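Local coordinates for cell wall surface anchor family protein (Streptococcus agalactiae serogroup V, PDB 3PF2) that is the C-terminal, calcium-binding part of the major pilin GBS80, which builds the shaft of the type 1 pilus of group B Streptococcus, at residues 198-204 against 238-244; 221-227 against 247-251. The contacts are given in a common frame with arbitrary orientation. Residue numbers count along the deposited sequence, not the author numbering.

Interaction 1 of 2, residues 198-204 against 238-244; sequences GGAEFDL and IKLKSHT
Strands 201-204 and 239-241 run antiparallel, axes 4.6 Å apart at closest approach and 149° between directions. Phe202 and Leu240 form the hydrogen-bonded pair (Phe202 N to Leu240 O 2.9 Å, Leu240 N to Phe202 O 2.7 Å); Glu201-Lys241 and Asp203-Lys239 are non-hydrogen-bonded. Leu204 N donates to Ile238 O and Ser242 N to Ala200 O (both 2.9 Å). Phe202 (m) and Leu240 (m,t) share the buried face of this sheet edge in the prealbumin-like C-terminal domain, where both meet Phe248. On the other face Asp203 (m) brings OD1 3.3 Å from Lys239 CE but 4.2 Å from Lys239 NZ, too far for a salt bridge; Lys241 (chi1 t) turns its end away, NZ bonding weakly to Ile228 O. Leu204 (t,p) puts CD2 3.8 Å from Ile238 CG2. At Gly199 (phi 89°, psi 0°) a CB would jam against Gly198 O, calling for glycine; Gly199 N donates to Ser242 O (2.9 Å). Ser242 (p) accepts Ala200 N at OG (3.1 Å) and bonds Leu197 O.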
ATOM      1  N   GLY A 198       0.099 -26.493  22.327  1.00 16.92           N
ATOM      2  CA  GLY A 198       1.242 -25.652  21.974  1.00 16.69           C
ATOM      3  C   GLY A 198       2.321 -26.417  21.239  1.00 16.59           C
ATOM      4  O   GLY A 198       2.382 -27.652  21.312  1.00 16.59           O
ATOM      5  N   GLY A 199       3.182 -25.686  20.532  1.00 16.10           N
ATOM      6  CA  GLY A 199       4.371 -26.278  19.928  1.00 15.76           C
ATOM      7  C   GLY A 199       4.250 -26.837  18.527  1.00 15.93           C
ATOM      8  O   GLY A 199       5.219 -27.366  17.994  1.00 16.37           O
ATOM      9  N   ALA A 200       3.066 -26.758  17.917  1.00 15.37           N
ATOM     10  CA  ALA A 200       2.938 -27.134  16.510  1.00 14.99           C
ATOM     11  C   ALA A 200       3.656 -26.073  15.704  1.00 14.80           C
ATOM     12  O   ALA A 200       3.590 -24.889  16.045  1.00 15.28           O
ATOM     13  CB  ALA A 200       1.469 -27.234  16.093  1.00 14.93           C
ATOM     14  N   GLU A 201       4.381 -26.488  14.670  1.00 14.40           N
ATOM     15  CA  GLU A 201       5.060 -25.547  13.790  1.00 14.00           C
ATOM     16  C   GLU A 201       4.594 -25.687  12.343  1.00 13.90           C
ATOM     17  O   GLU A 201       4.295 -26.802  11.876  1.00 13.37           O
ATOM     18  CB  GLU A 201       6.592 -25.691  13.906  1.00 14.49           C
ATOM     19  CG  GLU A 201       7.088 -25.440  15.336  1.00 14.90           C
ATOM     20  CD  GLU A 201       8.596 -25.516  15.505  1.00 16.70           C
ATOM     21  OE1 GLU A 201       9.312 -25.813  14.530  1.00 17.34           O
ATOM     22  OE2 GLU A 201       9.050 -25.269  16.639  1.00 18.90           O
ATOM     23  N   PHE A 202       4.519 -24.542  11.649  1.00 13.05           N
ATOM     24  CA  PHE A 202       4.004 -24.488  10.281  1.00 12.81           C
ATOM     25  C   PHE A 202       4.832 -23.583   9.380  1.00 12.84           C
ATOM     26  O   PHE A 202       5.138 -22.440   9.749  1.00 14.17           O
ATOM     27  CB  PHE A 202       2.541 -23.971  10.256  1.00 12.79           C
ATOM     28  CG  PHE A 202       1.626 -24.668  11.223  1.00 11.51           C
ATOM     29  CD1 PHE A 202       0.798 -25.708  10.795  1.00 12.83           C
ATOM     30  CD2 PHE A 202       1.576 -24.269  12.555  1.00 11.78           C
ATOM     31  CE1 PHE A 202      -0.054 -26.355  11.691  1.00 13.05           C
ATOM     32  CE2 PHE A 202       0.744 -24.920  13.463  1.00 10.93           C
ATOM     33  CZ  PHE A 202      -0.082 -25.953  13.020  1.00 12.67           C
ATOM     34  N   ASP A 203       5.165 -24.079   8.188  1.00 13.03           N
ATOM     35  CA  ASP A 203       5.640 -23.211   7.105  1.00 13.39           C
ATOM     36  C   ASP A 203       4.466 -22.459   6.482  1.00 12.66           C
ATOM     37  O   ASP A 203       3.450 -23.064   6.135  1.00 13.25           O
ATOM     38  CB  ASP A 203       6.297 -24.018   5.988  1.00 13.59           C
ATOM     39  CG  ASP A 203       7.598 -24.680   6.408  1.00 15.34           C
ATOM     40  OD1 ASP A 203       8.190 -24.303   7.447  1.00 18.29           O
ATOM     41  OD2 ASP A 203       8.028 -25.587   5.660  1.00 17.80           O
ATOM     42  N   LEU A 204       4.624 -21.151   6.309  1.00 12.58           N
ATOM     43  CA  LEU A 204       3.607 -20.346   5.626  1.00 12.00           C
ATOM     44  C   LEU A 204       3.910 -20.262   4.135  1.00 11.96           C
ATOM     45  O   LEU A 204       5.025 -19.862   3.734  1.00 11.46           O
ATOM     46  CB  LEU A 204       3.515 -18.942   6.238  1.00 11.65           C
ATOM     47  CG  LEU A 204       2.630 -17.928   5.486  1.00 12.12           C
ATOM     48  CD1 LEU A 204       1.127 -18.239   5.605  1.00 14.23           C
ATOM     49  CD2 LEU A 204       2.935 -16.511   5.970  1.00 12.26           C
ATOM     50  N   ILE A 238       8.874 -17.880   6.200  1.00 19.22           N
ATOM     51  CA  ILE A 238       8.086 -17.633   7.415  1.00 17.87           C
ATOM     52  C   ILE A 238       7.633 -18.966   8.004  1.00 17.17           C
ATOM     53  O   ILE A 238       7.042 -19.796   7.316  1.00 16.85           O
ATOM     54  CB  ILE A 238       6.879 -16.699   7.142  1.00 18.09           C
ATOM     55  CG1 ILE A 238       7.370 -15.269   6.893  1.00 16.99           C
ATOM     56  CG2 ILE A 238       5.873 -16.722   8.325  1.00 17.08           C
ATOM     57  CD1 ILE A 238       6.343 -14.305   6.385  1.00 15.14           C
ATOM     58  N   LYS A 239       7.934 -19.163   9.284  1.00 17.07           N
ATOM     59  CA  LYS A 239       7.532 -20.372   9.997  1.00 17.31           C
ATOM     60  C   LYS A 239       6.875 -19.929  11.292  1.00 16.45           C
ATOM     61  O   LYS A 239       7.431 -19.115  12.016  1.00 17.25           O
ATOM     62  CB  LYS A 239       8.739 -21.285  10.272  1.00 17.91           C
ATOM     63  CG  LYS A 239       9.531 -21.631   9.019  1.00 20.30           C
ATOM     64  CD  LYS A 239      10.729 -22.519   9.314  1.00 24.92           C
ATOM     65  CE  LYS A 239      11.262 -23.172   8.041  1.00 27.89           C
ATOM     66  NZ  LYS A 239      11.810 -22.185   7.061  1.00 32.76           N
ATOM     67  N   LEU A 240       5.681 -20.452  11.557  1.00 15.79           N
ATOM     68  CA  LEU A 240       4.862 -20.039  12.697  1.00 15.03           C
ATOM     69  C   LEU A 240       4.734 -21.174  13.707  1.00 15.35           C
ATOM     70  O   LEU A 240       5.036 -22.323  13.388  1.00 14.77           O
ATOM     71  CB  LEU A 240       3.474 -19.598  12.219  1.00 15.48           C
ATOM     72  CG  LEU A 240       3.430 -18.519  11.129  1.00 15.31           C
ATOM     73  CD1 LEU A 240       1.991 -18.278  10.677  1.00 15.93           C
ATOM     74  CD2 LEU A 240       4.053 -17.226  11.629  1.00 15.70           C
ATOM     75  N   LYS A 241       4.287 -20.846  14.917  1.00 15.63           N
ATOM     76  CA  LYS A 241       4.243 -21.803  16.021  1.00 16.04           C
ATOM     77  C   LYS A 241       2.990 -21.554  16.860  1.00 15.19           C
ATOM     78  O   LYS A 241       2.610 -20.408  17.082  1.00 15.12           O
ATOM     79  CB  LYS A 241       5.520 -21.612  16.857  1.00 16.91           C
ATOM     80  CG  LYS A 241       5.640 -22.312  18.183  1.00 20.25           C
ATOM     81  CD  LYS A 241       6.964 -21.918  18.872  1.00 23.88           C
ATOM     82  CE  LYS A 241       6.795 -20.722  19.820  1.00 26.72           C
ATOM     83  NZ  LYS A 241       8.084 -20.014  20.119  1.00 28.75           N
ATOM     84  N   SER A 242       2.339 -22.615  17.329  1.00 15.20           N
ATOM     85  CA  SER A 242       1.252 -22.405  18.276  1.00 15.35           C
ATOM     86  C   SER A 242       1.811 -22.147  19.678  1.00 15.62           C
ATOM     87  O   SER A 242       2.750 -22.830  20.128  1.00 15.54           O
ATOM     88  CB  SER A 242       0.238 -23.562  18.272  1.00 14.61           C
ATOM     89  OG  SER A 242       0.837 -24.790  18.635  1.00 15.97           O
ATOM     90  N   HIS A 243       1.236 -21.144  20.337  1.00 16.03           N
ATOM     91  CA  HIS A 243       1.588 -20.770  21.708  1.00 17.35           C
ATOM     92  C   HIS A 243       0.961 -21.786  22.679  1.00 17.48           C
ATOM     93  O   HIS A 243       0.180 -22.657  22.278  1.00 17.17           O
ATOM     94  CB  HIS A 243       1.128 -19.327  21.973  1.00 17.28           C
ATOM     95  CG  HIS A 243       1.505 -18.783  23.324  1.00 19.36           C
ATOM     96  ND1 HIS A 243       2.754 -18.960  23.882  1.00 20.62           N
ATOM     97  CD2 HIS A 243       0.802 -18.037  24.210  1.00 21.27           C
ATOM     98  CE1 HIS A 243       2.799 -18.365  25.060  1.00 20.42           C
ATOM     99  NE2 HIS A 243       1.628 -17.798  25.284  1.00 21.59           N
ATOM    100  N   THR A 244       1.310 -21.681  23.954  1.00 18.45           N
ATOM    101  CA  THR A 244       0.849 -22.643  24.957  1.00 19.18           C
ATOM    102  C   THR A 244      -0.667 -22.628  25.187  1.00 19.37           C
ATOM    103  O   THR A 244      -1.190 -23.506  25.870  1.00 20.32           O
ATOM    104  CB  THR A 244       1.580 -22.421  26.290  1.00 19.25           C
ATOM    105  OG1 THR A 244       1.421 -21.058  26.694  1.00 19.39           O
ATOM    106  CG2 THR A 244       3.058 -22.720  26.132  1.00 20.25           C
TER
HETATM  107  O   HOH W   1       7.533 -20.857   4.707  1.00 16.99           O

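Interaction 2 of 2, residues 221-227 against 247-251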
ATOM      1  N   ALA A 221       5.643  -6.192  11.933  1.00 20.10           N
ATOM      2  CA  ALA A 221       4.191  -6.382  12.034  1.00 19.57           C
ATOM      3  C   ALA A 221       3.787  -7.642  12.817  1.00 19.31           C
ATOM      4  O   ALA A 221       2.619  -7.832  13.168  1.00 20.02           O
ATOM      5  CB  ALA A 221       3.573  -6.427  10.617  1.00 19.02           C
ATOM      6  N   ASN A 222       4.755  -8.506  13.058  1.00 18.83           N
ATOM      7  CA  ASN A 222       4.512  -9.749  13.762  1.00 19.23           C
ATOM      8  C   ASN A 222       5.500  -9.861  14.918  1.00 19.74           C
ATOM      9  O   ASN A 222       6.450 -10.641  14.860  1.00 19.60           O
ATOM     10  CB  ASN A 222       4.646 -10.930  12.790  1.00 17.67           C
ATOM     11  CG  ASN A 222       3.553 -10.935  11.715  1.00 17.80           C
ATOM     12  OD1 ASN A 222       2.521 -11.597  11.872  1.00 13.43           O
ATOM     13  ND2 ASN A 222       3.780 -10.201  10.619  1.00 16.14           N
ATOM     14  N   THR A 223       5.249  -9.076  15.962  1.00 21.37           N
ATOM     15  CA  THR A 223       6.177  -8.940  17.096  1.00 22.99           C
ATOM     16  C   THR A 223       6.019  -9.984  18.182  1.00 22.83           C
ATOM     17  O   THR A 223       6.918 -10.130  19.029  1.00 24.02           O
ATOM     18  CB  THR A 223       6.082  -7.544  17.772  1.00 22.75           C
ATOM     19  OG1 THR A 223       4.713  -7.252  18.079  1.00 24.74           O
ATOM     20  CG2 THR A 223       6.638  -6.476  16.859  1.00 25.20           C
ATOM     21  N   ASN A 224       4.890 -10.691  18.194  1.00 22.13           N
ATOM     22  CA  ASN A 224       4.668 -11.688  19.227  1.00 21.74           C
ATOM     23  C   ASN A 224       5.498 -12.936  18.947  1.00 21.45           C
ATOM     24  O   ASN A 224       5.117 -13.782  18.127  1.00 20.90           O
ATOM     25  CB  ASN A 224       3.180 -12.020  19.404  1.00 21.71           C
ATOM     26  CG  ASN A 224       2.923 -12.930  20.599  1.00 21.50           C
ATOM     27  OD1 ASN A 224       3.850 -13.522  21.162  1.00 20.83           O
ATOM     28  ND2 ASN A 224       1.666 -13.045  20.994  1.00 20.75           N
ATOM     29  N   LYS A 225       6.632 -13.049  19.638  1.00 21.05           N
ATOM     30  CA  LYS A 225       7.550 -14.166  19.394  1.00 21.14           C
ATOM     31  C   LYS A 225       6.975 -15.533  19.769  1.00 20.02           C
ATOM     32  O   LYS A 225       7.508 -16.557  19.349  1.00 19.63           O
ATOM     33  CB  LYS A 225       8.912 -13.948  20.074  1.00 21.37           C
ATOM     34  CG  LYS A 225       9.885 -13.096  19.292  1.00 24.65           C
ATOM     35  CD  LYS A 225      11.213 -12.999  20.064  1.00 29.71           C
ATOM     36  CE  LYS A 225      12.390 -12.645  19.168  1.00 32.26           C
ATOM     37  NZ  LYS A 225      12.355 -11.228  18.700  1.00 35.36           N
ATOM     38  N   ASN A 226       5.892 -15.554  20.548  1.00 19.58           N
ATOM     39  CA  ASN A 226       5.228 -16.812  20.880  1.00 19.64           C
ATOM     40  C   ASN A 226       4.639 -17.488  19.656  1.00 19.06           C
ATOM     41  O   ASN A 226       4.426 -18.700  19.652  1.00 18.97           O
ATOM     42  CB  ASN A 226       4.112 -16.611  21.906  1.00 19.86           C
ATOM     43  CG  ASN A 226       4.621 -16.075  23.222  1.00 21.60           C
ATOM     44  OD1 ASN A 226       5.724 -16.411  23.657  1.00 23.76           O
ATOM     45  ND2 ASN A 226       3.816 -15.234  23.866  1.00 23.05           N
ATOM     46  N   TYR A 227       4.375 -16.697  18.620  1.00 18.06           N
ATOM     47  CA  TYR A 227       3.746 -17.215  17.415  1.00 16.87           C
ATOM     48  C   TYR A 227       4.730 -17.571  16.315  1.00 17.02           C
ATOM     49  O   TYR A 227       4.309 -17.988  15.235  1.00 16.29           O
ATOM     50  CB  TYR A 227       2.737 -16.200  16.859  1.00 16.87           C
ATOM     51  CG  TYR A 227       1.602 -15.840  17.784  1.00 16.50           C
ATOM     52  CD1 TYR A 227       1.237 -16.667  18.862  1.00 17.50           C
ATOM     53  CD2 TYR A 227       0.859 -14.684  17.562  1.00 17.32           C
ATOM     54  CE1 TYR A 227       0.172 -16.334  19.690  1.00 18.33           C
ATOM     55  CE2 TYR A 227      -0.196 -14.335  18.392  1.00 17.81           C
ATOM     56  CZ  TYR A 227      -0.529 -15.162  19.453  1.00 19.36           C
ATOM     57  OH  TYR A 227      -1.585 -14.819  20.255  1.00 20.09           O
ATOM     58  N   THR A 247      -2.914 -20.739  20.446  1.00 15.16           N
ATOM     59  CA  THR A 247      -3.139 -19.670  19.456  1.00 14.99           C
ATOM     60  C   THR A 247      -1.892 -19.281  18.675  1.00 14.16           C
ATOM     61  O   THR A 247      -0.762 -19.471  19.130  1.00 14.15           O
ATOM     62  CB  THR A 247      -3.719 -18.376  20.077  1.00 15.07           C
ATOM     63  OG1 THR A 247      -2.705 -17.720  20.844  1.00 15.67           O
ATOM     64  CG2 THR A 247      -4.947 -18.669  20.922  1.00 15.77           C
ATOM     65  N   PHE A 248      -2.127 -18.757  17.475  1.00 13.17           N
ATOM     66  CA  PHE A 248      -1.124 -18.032  16.725  1.00 12.34           C
ATOM     67  C   PHE A 248      -1.802 -17.227  15.630  1.00 12.50           C
ATOM     68  O   PHE A 248      -2.998 -17.401  15.386  1.00 11.95           O
ATOM     69  CB  PHE A 248      -0.004 -18.940  16.189  1.00 12.59           C
ATOM     70  CG  PHE A 248      -0.450 -19.993  15.200  1.00 11.51           C
ATOM     71  CD1 PHE A 248      -0.204 -19.815  13.836  1.00 11.67           C
ATOM     72  CD2 PHE A 248      -1.045 -21.180  15.622  1.00 12.91           C
ATOM     73  CE1 PHE A 248      -0.555 -20.788  12.909  1.00 11.98           C
ATOM     74  CE2 PHE A 248      -1.418 -22.168  14.699  1.00 11.83           C
ATOM     75  CZ  PHE A 248      -1.164 -21.970  13.335  1.00 11.52           C
ATOM     76  N   GLU A 249      -1.038 -16.341  15.003  1.00 12.18           N
ATOM     77  CA  GLU A 249      -1.588 -15.397  14.024  1.00 12.34           C
ATOM     78  C   GLU A 249      -0.557 -15.060  12.962  1.00 12.19           C
ATOM     79  O   GLU A 249       0.641 -15.252  13.163  1.00 11.97           O
ATOM     80  CB  GLU A 249      -2.002 -14.089  14.718  1.00 13.26           C
ATOM     81  CG  GLU A 249      -3.070 -14.238  15.805  1.00 14.47           C
ATOM     82  CD  GLU A 249      -3.439 -12.925  16.445  1.00 15.14           C
ATOM     83  OE1 GLU A 249      -2.750 -11.907  16.180  1.00 15.78           O
ATOM     84  OE2 GLU A 249      -4.429 -12.918  17.212  1.00 17.23           O
ATOM     85  N   ILE A 250      -1.028 -14.562  11.817  1.00 11.56           N
ATOM     86  CA  ILE A 250      -0.142 -13.923  10.850  1.00 11.29           C
ATOM     87  C   ILE A 250      -0.789 -12.590  10.480  1.00 11.70           C
ATOM     88  O   ILE A 250      -1.993 -12.532  10.204  1.00 11.67           O
ATOM     89  CB  ILE A 250       0.134 -14.826   9.608  1.00 11.25           C
ATOM     90  CG1 ILE A 250       1.108 -14.152   8.627  1.00 12.50           C
ATOM     91  CG2 ILE A 250      -1.169 -15.199   8.891  1.00 10.89           C
ATOM     92  CD1 ILE A 250       2.534 -13.995   9.161  1.00 12.44           C
ATOM     93  N   LYS A 251       0.010 -11.527  10.481  1.00 11.51           N
ATOM     94  CA  LYS A 251      -0.497 -10.186  10.195  1.00 11.40           C
ATOM     95  C   LYS A 251       0.190  -9.599   8.973  1.00 11.73           C
ATOM     96  O   LYS A 251       1.419  -9.633   8.857  1.00 12.83           O
ATOM     97  CB  LYS A 251      -0.308  -9.248  11.398  1.00 11.07           C
ATOM     98  CG  LYS A 251      -0.949  -9.760  12.688  1.00 12.90           C
ATOM     99  CD  LYS A 251      -0.864  -8.752  13.826  1.00 14.22           C
ATOM    100  CE  LYS A 251      -1.891  -7.644  13.645  1.00 16.40           C
ATOM    101  NZ  LYS A 251      -2.116  -6.837  14.892  1.00 18.58           N
TER
HETATM  102  O   HOH W   2       1.851 -12.981  14.229  1.00 23.36           O
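At the start of the segment, Ala221 O lies 3.7 Å from Lys251 CD. Asn222 does the polar work. Its chi1 of -66° and chi2 of -95° lay the amide along the backbone of Lys251, so that OD1 accepts from Lys251 N at 2.9 Å while ND2 donates to Lys251 O at 3.0 Å: the two ends of one side chain satisfy both backbone polar groups of one strand residue, much as a neighbouring strand would. A water bridges Asn222 OD1 and Glu249 O, 2.8 Å from each. The chain then lifts away from the strand. Asn224 closes an Asx turn, its OD1 accepting from Asn226 N at 2.9 Å, and its O receives Tyr227 N at 3.0 Å, which shapes the 3-10 turn 225-227. That turn delivers Tyr227, with chi1 -60°, flat onto strand 247-251. Phe248 CA sits 3.6 Å from the ring centroid and 15° off the normal, a CH-pi contact, and Glu249 N lies over the same face; Phe248 CB and Glu249 CG complete the packing. Tyr227 OH is 3.2 Å from Thr247 OG1, which is hydrogen-bonded to Asp245 OD1. Within this prealbumin-like domain, the connection leading to strand 239-241 thus meets backbone atoms of strand 247-253 in both its hydrogen bonds and its CH-pi contact, and the Asn222 pairing makes no use of the Lys251 side chain.

How the interactions relate
From the N terminus, the chain passes 198-204, then 221-227, which leads out of helix 216-221, then 238-244 and finally 247-251. Interaction 1 closes the loop between strands 201-206 and 239-241; interaction 2 starts inside that loop and ends beyond it, so the two cross. Their centres are 9 Å apart and they touch directly: Lys241 N lies 2.9 Å from Tyr227 O, a probable hydrogen bond, and His243 ND1 packs 3.4 Å from Asn226 CB. Together they join the four-stranded antiparallel sheet, in which 239-241 is an outermost strand, to strand 247-253, which pairs with 178-190 in a different sheet; Lys241 O to Phe248 CB, 3.1 Å, marks this junction.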